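Local coordinates for FAD:protein FMN transferase (Pseudomonas stutzeri ATCC 14405 = CCUG 16156, PDB 5MGY) that probably transfers FMN from FAD to a threonine of its target protein in a magnesium-dependent reaction, releasing AMP, at residues Ser58-Asp61 and Val62-Phe65. Numbering follows the deposited sequence.
Sequences SDSD and VERF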
# COMPACT_ATOMS: atom_id res chain seq x y z
N SER A 58 15.05 4.89 -14.66
CA SER A 58 16.47 4.76 -14.35
C SER A 58 17.07 5.97 -13.65
O SER A 58 18.11 5.84 -12.93
CB SER A 58 17.23 4.47 -15.63
OG SER A 58 16.71 5.26 -16.68
N ASP A 59 16.42 7.14 -13.79
CA ASP A 59 16.95 8.36 -13.16
C ASP A 59 16.38 8.62 -11.82
O ASP A 59 16.50 9.71 -11.31
CB ASP A 59 16.79 9.58 -14.06
CG ASP A 59 15.36 9.98 -14.25
OD1 ASP A 59 15.12 11.21 -14.42
OD2 ASP A 59 14.50 9.07 -14.24
N SER A 60 15.80 7.60 -11.21
CA SER A 60 15.25 7.76 -9.91
C SER A 60 16.30 7.70 -8.83
O SER A 60 17.36 7.06 -8.99
CB SER A 60 14.15 6.75 -9.64
OG SER A 60 14.67 5.48 -9.44
N ASP A 61 15.98 8.35 -7.71
CA ASP A 61 16.86 8.35 -6.56
C ASP A 61 17.02 6.92 -6.02
O ASP A 61 18.12 6.43 -5.83
CB ASP A 61 16.37 9.34 -5.54
CG ASP A 61 16.46 10.77 -6.07
OD1 ASP A 61 17.56 11.36 -6.06
OD2 ASP A 61 15.44 11.28 -6.57
N VAL A 62 15.91 6.23 -5.85
CA VAL A 62 16.00 4.88 -5.37
C VAL A 62 16.80 4.06 -6.34
O VAL A 62 17.54 3.26 -5.88
CB VAL A 62 14.64 4.23 -5.09
CG1 VAL A 62 13.84 4.07 -6.35
CG2 VAL A 62 14.80 2.86 -4.50
N GLU A 63 16.71 4.26 -7.65
CA GLU A 63 17.57 3.46 -8.59
C GLU A 63 19.04 3.80 -8.55
O GLU A 63 19.88 2.91 -8.82
CB GLU A 63 17.10 3.49 -10.05
CG GLU A 63 15.93 2.54 -10.34
CD GLU A 63 16.26 1.04 -10.27
OE1 GLU A 63 16.91 0.56 -11.21
OE2 GLU A 63 15.81 0.35 -9.33
N ARG A 64 19.36 5.04 -8.23
CA ARG A 64 20.73 5.41 -7.99
C ARG A 64 21.28 4.65 -6.76
O ARG A 64 22.36 4.07 -6.82
CB ARG A 64 20.81 6.92 -7.81
CG ARG A 64 22.23 7.47 -7.79
CD ARG A 64 22.25 8.96 -7.55
NE ARG A 64 22.08 9.30 -6.12
CZ ARG A 64 21.04 9.93 -5.59
NH1 ARG A 64 20.02 10.30 -6.37
NH2 ARG A 64 21.02 10.18 -4.27
N PHE A 65 20.51 4.64 -5.66
CA PHE A 65 20.81 3.82 -4.46
C PHE A 65 20.92 2.32 -4.75
O PHE A 65 21.84 1.65 -4.31
CB PHE A 65 19.77 4.01 -3.38
CG PHE A 65 20.13 3.36 -2.09
CD1 PHE A 65 21.15 3.88 -1.32
CD2 PHE A 65 19.49 2.21 -1.67
CE1 PHE A 65 21.53 3.28 -0.16
CE2 PHE A 65 19.86 1.60 -0.51
CZ PHE A 65 20.88 2.13 0.25
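S60 caps the start of helix 61-67: from this N-cap position its OG accepts from E63 N at 3.0 Å. A chi1 of 73° sets that hydroxyl between the backbone N and carbonyl carbon of S60, with E63 CB and CG beside it. Two ordinary main-chain bonds follow, R64 N to S60 O (2.9 Å) and F65 N to D61 O (3.0 Å), starting the helical ladder. One turn apart on the same flank, D61 and R64 run side by side and close a salt bridge, R64 NH1 to D61 OD1 at 2.7 Å. The carboxylate and guanidinium planes stand 86° apart, while D61 O lies over one face of the guanidinium. Further out, D61 OD2 pairs with K51 of helix 35-53 and R64 NE with E74, so this pair links the new helix to the helix before it and the strand after it. A methionine in place of R64 would probably leave D61 to K51, take the guanidinium from E74 and cut the ionic tie to strand 73-75. S60 OG also hydrogen-bonds the carbonyl oxygens S54 O and R57 O, which must share its single proton and tie the cap back to the loop leaving helix 35-53. In the salt bridge NH1 comes to OD1 on its anti side, 28° out of the carboxylate plane, whereas OD1 sits at the guanidinium edge, practically in its plane.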